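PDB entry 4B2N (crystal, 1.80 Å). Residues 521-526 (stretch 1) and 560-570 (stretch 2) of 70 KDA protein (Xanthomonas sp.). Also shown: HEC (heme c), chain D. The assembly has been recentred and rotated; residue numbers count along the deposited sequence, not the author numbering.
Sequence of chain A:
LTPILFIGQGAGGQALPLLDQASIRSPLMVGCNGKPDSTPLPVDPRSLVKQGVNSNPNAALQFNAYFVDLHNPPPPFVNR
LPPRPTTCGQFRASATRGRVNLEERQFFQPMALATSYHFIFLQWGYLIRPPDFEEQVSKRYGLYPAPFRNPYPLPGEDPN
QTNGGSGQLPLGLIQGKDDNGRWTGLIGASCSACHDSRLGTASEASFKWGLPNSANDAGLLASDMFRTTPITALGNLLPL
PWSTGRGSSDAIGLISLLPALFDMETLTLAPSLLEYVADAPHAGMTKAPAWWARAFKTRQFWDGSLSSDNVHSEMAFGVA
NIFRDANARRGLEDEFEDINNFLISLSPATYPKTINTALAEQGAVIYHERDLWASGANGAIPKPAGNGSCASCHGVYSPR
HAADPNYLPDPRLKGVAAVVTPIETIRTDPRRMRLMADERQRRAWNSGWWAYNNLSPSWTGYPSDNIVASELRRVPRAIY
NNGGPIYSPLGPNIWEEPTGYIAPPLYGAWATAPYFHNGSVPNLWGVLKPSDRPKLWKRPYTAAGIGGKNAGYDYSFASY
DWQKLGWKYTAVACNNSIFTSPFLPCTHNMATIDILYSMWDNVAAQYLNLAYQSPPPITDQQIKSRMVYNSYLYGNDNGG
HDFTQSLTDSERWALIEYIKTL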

ATOM      1  N   VAL A 521      12.510  -9.361  -0.703  1.00 17.21           N
ATOM      2  CA  VAL A 521      13.771  -9.419  -1.424  1.00 18.11           C
ATOM      3  C   VAL A 521      14.535  -8.063  -1.389  1.00 19.48           C
ATOM      4  O   VAL A 521      14.041  -7.057  -1.861  1.00 20.62           O
ATOM      5  CB  VAL A 521      13.535  -9.832  -2.854  1.00 17.37           C
ATOM      6  CG1 VAL A 521      14.890  -9.846  -3.604  1.00 19.27           C
ATOM      7  CG2 VAL A 521      12.817 -11.165  -2.806  1.00 16.96           C
ATOM      8  N   PRO A 522      15.766  -8.050  -0.830  1.00 20.13           N
ATOM      9  CA  PRO A 522      16.296  -6.725  -0.479  1.00 19.57           C
ATOM     10  C   PRO A 522      16.852  -5.952  -1.643  1.00 19.42           C
ATOM     11  O   PRO A 522      17.037  -4.758  -1.512  1.00 19.15           O
ATOM     12  CB  PRO A 522      17.442  -7.053   0.476  1.00 19.54           C
ATOM     13  CG  PRO A 522      17.907  -8.423   0.016  1.00 20.40           C
ATOM     14  CD  PRO A 522      16.614  -9.145  -0.317  1.00 19.77           C
ATOM     15  N   ASN A 523      17.139  -6.605  -2.778  1.00 19.53           N
ATOM     16  CA  ASN A 523      17.651  -5.823  -3.907  1.00 19.67           C
ATOM     17  C   ASN A 523      17.185  -6.327  -5.252  1.00 20.06           C
ATOM     18  O   ASN A 523      16.609  -7.411  -5.375  1.00 22.63           O
ATOM     19  CB  ASN A 523      19.196  -5.608  -3.859  1.00 19.72           C
ATOM     20  CG  ASN A 523      19.990  -6.914  -3.872  1.00 20.97           C
ATOM     21  OD1 ASN A 523      21.148  -7.021  -3.295  1.00 23.11           O
ATOM     22  ND2 ASN A 523      19.432  -7.903  -4.506  1.00 20.02           N
ATOM     23  N   LEU A 524      17.393  -5.517  -6.270  1.00 20.54           N
ATOM     24  CA  LEU A 524      16.878  -5.852  -7.575  1.00 22.29           C
ATOM     25  C   LEU A 524      17.612  -7.017  -8.193  1.00 24.34           C
ATOM     26  O   LEU A 524      16.992  -7.915  -8.876  1.00 23.35           O
ATOM     27  CB  LEU A 524      16.957  -4.622  -8.485  1.00 24.15           C
ATOM     28  CG  LEU A 524      15.620  -4.497  -9.193  1.00 27.40           C
ATOM     29  CD1 LEU A 524      15.176  -3.059  -9.201  1.00 26.59           C
ATOM     30  CD2 LEU A 524      15.732  -5.110 -10.598  1.00 24.96           C
ATOM     31  N   TRP A 525      18.933  -7.032  -7.985  1.00 22.88           N
ATOM     32  CA  TRP A 525      19.735  -8.233  -8.302  1.00 22.71           C
ATOM     33  C   TRP A 525      19.016  -9.529  -7.885  1.00 22.03           C
ATOM     34  O   TRP A 525      18.914 -10.474  -8.652  1.00 22.87           O
ATOM     35  CB  TRP A 525      21.098  -8.102  -7.633  1.00 23.26           C
ATOM     36  CG  TRP A 525      21.994  -9.247  -7.976  1.00 26.94           C
ATOM     37  CD1 TRP A 525      22.292 -10.354  -7.187  1.00 26.75           C
ATOM     38  CD2 TRP A 525      22.718  -9.445  -9.229  1.00 27.68           C
ATOM     39  NE1 TRP A 525      23.144 -11.207  -7.875  1.00 29.11           N
ATOM     40  CE2 TRP A 525      23.429 -10.708  -9.103  1.00 28.41           C
ATOM     41  CE3 TRP A 525      22.827  -8.730 -10.409  1.00 28.67           C
ATOM     42  CZ2 TRP A 525      24.233 -11.213 -10.126  1.00 29.84           C
ATOM     43  CZ3 TRP A 525      23.650  -9.241 -11.438  1.00 28.68           C
ATOM     44  CH2 TRP A 525      24.328 -10.457 -11.302  1.00 28.78           C
ATOM     45  N   GLY A 526      18.474  -9.561  -6.668  1.00 20.78           N
ATOM     46  CA  GLY A 526      17.817 -10.735  -6.121  1.00 20.10           C
ATOM     47  C   GLY A 526      16.540 -11.118  -6.850  1.00 19.34           C
ATOM     48  O   GLY A 526      16.256 -12.289  -7.066  1.00 21.06           O
ATOM     49  N   TYR A 560      22.188   2.192   1.293  1.00 18.24           N
ATOM     50  CA  TYR A 560      21.618   1.728   0.037  1.00 17.96           C
ATOM     51  C   TYR A 560      22.728   1.182  -0.830  1.00 19.78           C
ATOM     52  O   TYR A 560      23.888   1.593  -0.649  1.00 20.33           O
ATOM     53  CB  TYR A 560      20.793   2.843  -0.629  1.00 17.86           C
ATOM     54  CG  TYR A 560      19.589   2.294  -1.420  1.00 18.03           C
ATOM     55  CD1 TYR A 560      18.494   1.778  -0.760  1.00 17.31           C
ATOM     56  CD2 TYR A 560      19.593   2.264  -2.782  1.00 17.01           C
ATOM     57  CE1 TYR A 560      17.394   1.302  -1.413  1.00 16.48           C
ATOM     58  CE2 TYR A 560      18.467   1.799  -3.476  1.00 17.39           C
ATOM     59  CZ  TYR A 560      17.400   1.292  -2.796  1.00 15.90           C
ATOM     60  OH  TYR A 560      16.328   0.841  -3.457  1.00 15.90           O
ATOM     61  N   ASP A 561      22.381   0.184  -1.648  1.00 18.83           N
ATOM     62  CA  ASP A 561      23.306  -0.527  -2.566  1.00 20.00           C
ATOM     63  C   ASP A 561      23.064   0.030  -3.954  1.00 20.83           C
ATOM     64  O   ASP A 561      22.050  -0.303  -4.586  1.00 20.72           O
ATOM     65  CB  ASP A 561      23.015  -2.030  -2.544  1.00 18.98           C
ATOM     66  CG  ASP A 561      24.027  -2.845  -3.385  1.00 21.02           C
ATOM     67  OD1 ASP A 561      24.638  -2.236  -4.276  1.00 21.64           O
ATOM     68  OD2 ASP A 561      24.168  -4.065  -3.129  1.00 21.91           O
ATOM     69  N   TRP A 562      24.003   0.859  -4.453  1.00 20.15           N
ATOM     70  CA  TRP A 562      23.828   1.501  -5.728  1.00 21.99           C
ATOM     71  C   TRP A 562      24.243   0.581  -6.859  1.00 24.67           C
ATOM     72  O   TRP A 562      24.127   0.960  -8.015  1.00 27.52           O
ATOM     73  CB  TRP A 562      24.518   2.881  -5.783  1.00 21.76           C
ATOM     74  CG  TRP A 562      23.957   3.692  -4.688  1.00 21.86           C
ATOM     75  CD1 TRP A 562      24.452   3.835  -3.395  1.00 21.58           C
ATOM     76  CD2 TRP A 562      22.660   4.363  -4.700  1.00 20.60           C
ATOM     77  NE1 TRP A 562      23.600   4.617  -2.650  1.00 22.72           N
ATOM     78  CE2 TRP A 562      22.495   4.962  -3.383  1.00 20.57           C
ATOM     79  CE3 TRP A 562      21.681   4.565  -5.673  1.00 20.31           C
ATOM     80  CZ2 TRP A 562      21.339   5.689  -3.043  1.00 18.55           C
ATOM     81  CZ3 TRP A 562      20.561   5.336  -5.352  1.00 19.85           C
ATOM     82  CH2 TRP A 562      20.396   5.888  -4.062  1.00 18.87           C
ATOM     83  N   GLN A 563      24.710  -0.625  -6.569  1.00 24.60           N
ATOM     84  CA  GLN A 563      25.045  -1.518  -7.679  1.00 25.97           C
ATOM     85  C   GLN A 563      23.977  -2.542  -7.953  1.00 25.42           C
ATOM     86  O   GLN A 563      23.523  -2.702  -9.078  1.00 24.19           O
ATOM     87  CB  GLN A 563      26.337  -2.268  -7.461  1.00 32.18           C
ATOM     88  CG  GLN A 563      27.550  -1.354  -7.339  1.00 44.09           C
ATOM     89  CD  GLN A 563      28.673  -2.057  -6.580  1.00 55.76           C
ATOM     90  OE1 GLN A 563      28.737  -3.302  -6.548  1.00 61.79           O
ATOM     91  NE2 GLN A 563      29.540  -1.277  -5.938  1.00 57.69           N
ATOM     92  N   LYS A 564      23.588  -3.239  -6.908  1.00 25.14           N
ATOM     93  CA  LYS A 564      22.539  -4.245  -7.002  1.00 23.55           C
ATOM     94  C   LYS A 564      21.127  -3.677  -6.815  1.00 24.21           C
ATOM     95  O   LYS A 564      20.132  -4.425  -6.968  1.00 22.65           O
ATOM     96  CB  LYS A 564      22.840  -5.328  -5.958  1.00 24.90           C
ATOM     97  CG  LYS A 564      23.953  -6.226  -6.464  1.00 26.30           C
ATOM     98  CD  LYS A 564      24.164  -7.411  -5.559  1.00 28.32           C
ATOM     99  CE  LYS A 564      25.493  -8.077  -5.886  1.00 32.39           C
ATOM    100  NZ  LYS A 564      25.509  -9.429  -5.263  1.00 38.30           N
ATOM    101  N   LEU A 565      21.056  -2.396  -6.368  1.00 21.69           N
ATOM    102  CA  LEU A 565      19.833  -1.586  -6.350  1.00 21.18           C
ATOM    103  C   LEU A 565      18.913  -2.143  -5.288  1.00 19.75           C
ATOM    104  O   LEU A 565      18.004  -2.928  -5.581  1.00 17.62           O
ATOM    105  CB  LEU A 565      19.142  -1.572  -7.726  1.00 23.35           C
ATOM    106  CG  LEU A 565      18.867  -0.258  -8.415  1.00 27.55           C
ATOM    107  CD1 LEU A 565      20.059   0.690  -8.367  1.00 26.93           C
ATOM    108  CD2 LEU A 565      18.475  -0.537  -9.862  1.00 23.98           C
ATOM    109  N   GLY A 566      19.152  -1.669  -4.058  1.00 18.33           N
ATOM    110  CA  GLY A 566      18.407  -2.116  -2.885  1.00 17.82           C
ATOM    111  C   GLY A 566      19.148  -1.825  -1.587  1.00 18.16           C
ATOM    112  O   GLY A 566      20.150  -1.109  -1.616  1.00 18.50           O
ATOM    113  N   TRP A 567      18.667  -2.385  -0.459  1.00 18.21           N
ATOM    114  CA  TRP A 567      19.347  -2.222   0.853  1.00 18.56           C
ATOM    115  C   TRP A 567      20.611  -3.032   0.867  1.00 19.82           C
ATOM    116  O   TRP A 567      20.649  -4.138   0.370  1.00 20.44           O
ATOM    117  CB  TRP A 567      18.418  -2.588   2.024  1.00 17.77           C
ATOM    118  CG  TRP A 567      17.295  -1.595   2.002  1.00 16.61           C
ATOM    119  CD1 TRP A 567      15.982  -1.764   1.510  1.00 14.90           C
ATOM    120  CD2 TRP A 567      17.410  -0.198   2.388  1.00 15.95           C
ATOM    121  NE1 TRP A 567      15.311  -0.553   1.550  1.00 15.37           N
ATOM    122  CE2 TRP A 567      16.122   0.421   2.101  1.00 16.01           C
ATOM    123  CE3 TRP A 567      18.460   0.596   2.886  1.00 16.45           C
ATOM    124  CZ2 TRP A 567      15.877   1.783   2.360  1.00 16.53           C
ATOM    125  CZ3 TRP A 567      18.206   1.931   3.165  1.00 17.14           C
ATOM    126  CH2 TRP A 567      16.930   2.531   2.887  1.00 17.15           C
ATOM    127  N   LYS A 568      21.646  -2.460   1.441  1.00 21.58           N
ATOM    128  CA  LYS A 568      22.769  -3.289   1.881  1.00 23.30           C
ATOM    129  C   LYS A 568      22.194  -4.234   2.957  1.00 23.08           C
ATOM    130  O   LYS A 568      21.266  -3.879   3.697  1.00 22.67           O
ATOM    131  CB  LYS A 568      23.904  -2.416   2.426  1.00 21.25           C
ATOM    132  CG  LYS A 568      24.582  -1.610   1.359  1.00 21.03           C
ATOM    133  CD  LYS A 568      25.751  -0.811   1.887  1.00 22.56           C
ATOM    134  CE  LYS A 568      26.665  -0.347   0.774  1.00 26.26           C
ATOM    135  NZ  LYS A 568      27.420   0.785   1.371  1.00 29.22           N
ATOM    136  N   TYR A 569      22.689  -5.452   3.040  1.00 22.34           N
ATOM    137  CA  TYR A 569      22.145  -6.301   4.104  1.00 23.71           C
ATOM    138  C   TYR A 569      23.268  -7.210   4.525  1.00 23.48           C
ATOM    139  O   TYR A 569      24.284  -7.371   3.795  1.00 20.78           O
ATOM    140  CB  TYR A 569      20.945  -7.137   3.602  1.00 22.13           C
ATOM    141  CG  TYR A 569      21.316  -8.055   2.464  1.00 23.63           C
ATOM    142  CD1 TYR A 569      21.826  -9.327   2.738  1.00 22.31           C
ATOM    143  CD2 TYR A 569      21.150  -7.665   1.130  1.00 22.10           C
ATOM    144  CE1 TYR A 569      22.209 -10.166   1.742  1.00 23.62           C
ATOM    145  CE2 TYR A 569      21.511  -8.511   0.112  1.00 21.42           C
ATOM    146  CZ  TYR A 569      22.032  -9.760   0.450  1.00 23.85           C
ATOM    147  OH  TYR A 569      22.386 -10.667  -0.458  1.00 25.53           O
ATOM    148  N   THR A 570      23.061  -7.781   5.681  1.00 22.40           N
ATOM    149  CA  THR A 570      23.849  -8.893   6.152  1.00 24.25           C
ATOM    150  C   THR A 570      22.909 -10.066   6.189  1.00 21.48           C
ATOM    151  O   THR A 570      21.800 -10.009   6.790  1.00 21.01           O
ATOM    152  CB  THR A 570      24.432  -8.526   7.540  1.00 26.52           C
ATOM    153  OG1 THR A 570      25.303  -7.425   7.303  1.00 32.10           O
ATOM    154  CG2 THR A 570      25.254  -9.629   8.096  1.00 28.41           C
TER
HETATM  155 FE   HEC D 701       8.627  -8.857 -12.617  1.00 18.49          FE
HETATM  156  CHA HEC D 701       7.693  -8.072  -9.384  1.00 16.76           C
HETATM  157  CHB HEC D 701      11.381  -6.597 -12.457  1.00 17.69           C
HETATM  158  CHC HEC D 701       9.867  -9.978 -15.597  1.00 18.35           C
HETATM  159  CHD HEC D 701       5.525 -10.144 -13.227  1.00 17.68           C
HETATM  160  NA  HEC D 701       9.301  -7.522 -11.254  1.00 18.57           N
HETATM  161  C1A HEC D 701       8.885  -7.442  -9.902  1.00 18.22           C
HETATM  162  C2A HEC D 701       9.726  -6.525  -9.136  1.00 17.18           C
HETATM  163  C3A HEC D 701      10.800  -6.085 -10.045  1.00 18.27           C
HETATM  164  C4A HEC D 701      10.547  -6.770 -11.295  1.00 18.09           C
HETATM  165  CMA HEC D 701      11.901  -5.106  -9.702  1.00 16.76           C
HETATM  166  CAA HEC D 701       9.496  -6.008  -7.717  1.00 17.16           C
HETATM  167  CBA HEC D 701       8.476  -4.840  -7.976  1.00 16.35           C
HETATM  168  CGA HEC D 701       7.906  -4.315  -6.649  1.00 16.37           C
HETATM  169  O1A HEC D 701       8.203  -4.959  -5.609  1.00 15.45           O
HETATM  170  O2A HEC D 701       7.195  -3.250  -6.539  1.00 16.75           O
HETATM  171  NB  HEC D 701      10.364  -8.349 -13.796  1.00 19.52           N
HETATM  172  C1B HEC D 701      11.340  -7.457 -13.632  1.00 18.30           C
HETATM  173  C2B HEC D 701      12.357  -7.405 -14.686  1.00 19.50           C
HETATM  174  C3B HEC D 701      11.897  -8.451 -15.620  1.00 18.74           C
HETATM  175  C4B HEC D 701      10.689  -8.946 -14.980  1.00 19.13           C
HETATM  176  CMB HEC D 701      13.551  -6.481 -14.750  1.00 19.00           C
HETATM  177  CAB HEC D 701      12.545  -8.931 -16.901  1.00 19.89           C
HETATM  178  CBB HEC D 701      13.767  -9.580 -16.709  1.00 18.72           C
HETATM  179  NC  HEC D 701       7.832  -9.727 -14.160  1.00 19.01           N
HETATM  180  C1C HEC D 701       8.503 -10.291 -15.282  1.00 19.09           C
HETATM  181  C2C HEC D 701       7.687 -11.167 -16.114  1.00 19.58           C
HETATM  182  C3C HEC D 701       6.420 -11.204 -15.426  1.00 18.96           C
HETATM  183  C4C HEC D 701       6.573 -10.391 -14.187  1.00 19.54           C
HETATM  184  CMC HEC D 701       8.075 -11.875 -17.402  1.00 18.53           C
HETATM  185  CAC HEC D 701       5.234 -11.997 -15.887  1.00 22.14           C
HETATM  186  CBC HEC D 701       5.248 -13.309 -16.185  1.00 21.32           C
HETATM  187  ND  HEC D 701       6.947  -8.992 -11.573  1.00 17.43           N
HETATM  188  C1D HEC D 701       5.805  -9.590 -11.892  1.00 17.12           C
HETATM  189  C2D HEC D 701       4.752  -9.643 -10.887  1.00 17.15           C
HETATM  190  C3D HEC D 701       5.388  -9.045  -9.736  1.00 16.67           C
HETATM  191  C4D HEC D 701       6.714  -8.714 -10.249  1.00 17.49           C
HETATM  192  CMD HEC D 701       3.360 -10.210 -11.002  1.00 16.40           C
HETATM  193  CAD HEC D 701       4.780  -8.820  -8.371  1.00 16.40           C
HETATM  194  CBD HEC D 701       5.257 -10.014  -7.529  1.00 16.60           C
HETATM  195  CGD HEC D 701       4.779  -9.941  -6.098  1.00 15.52           C
HETATM  196  O1D HEC D 701       4.162 -10.874  -5.567  1.00 18.01           O
HETATM  197  O2D HEC D 701       5.012  -8.892  -5.534  1.00 14.23           O

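Backbone hydrogen bonds carry most of the polar contact. Trp567 N donates to Pro522 O (3.1 Å, N-H...O angle 139°), and Leu524 N to Leu565 O (2.7 Å, 151°); the two flank a single beta bridge between Asn523 and Gly566, whose CA atoms lie 3.9 Å apart. Trp525 N then donates to Lys564 O at 3.0 Å and a nearly linear 173°. Leu524 N also lies 3.0 Å from Lys564 O, but at 121° that bond is weak. Because Asn523 is the N-cap and the helix starts at Leu524, these two amides have no acceptor from a preceding turn, and the carbonyls of Lys564 and Leu565 supply one.

Gly566 makes the close approach possible. Its CA sits 3.3 Å from Pro522 O in a CA-H...O contact (133° at H), and an ideal CB there would fall 2.2 Å from Pro522 O and 2.4 Å from Asn523 CB. Its phi/psi of 160/-169 also suits glycine.

The clearest side-chain interaction is between Lys564 and Trp525. The lysine chain, m at chi1 and t thereafter, extends over one face of the indole: NZ is 4.2 Å from the centroid of the five-membered ring, 27° off its normal, a cation-pi arrangement, while CE is also 4.2 Å from that centroid at 13°, a CH-pi contact. Asp561 OD1 holds the turn that leads into Lys564, accepting from Gln563 N (2.8 Å) and Lys564 N (3.0 Å).

Apolar packing completes the contact. Pro522 CG meets Tyr569 CD2 at 3.5 Å, and Leu524 CB meets Leu565 CB at 3.8 Å; Leu524 CG also reaches heme c CMA at 3.8 Å. Together the stretches bury 458 Å², with Pro522, Asn523, Leu524 and Trp525 all buried, whereas Lys564 and Tyr569 remain partly exposed.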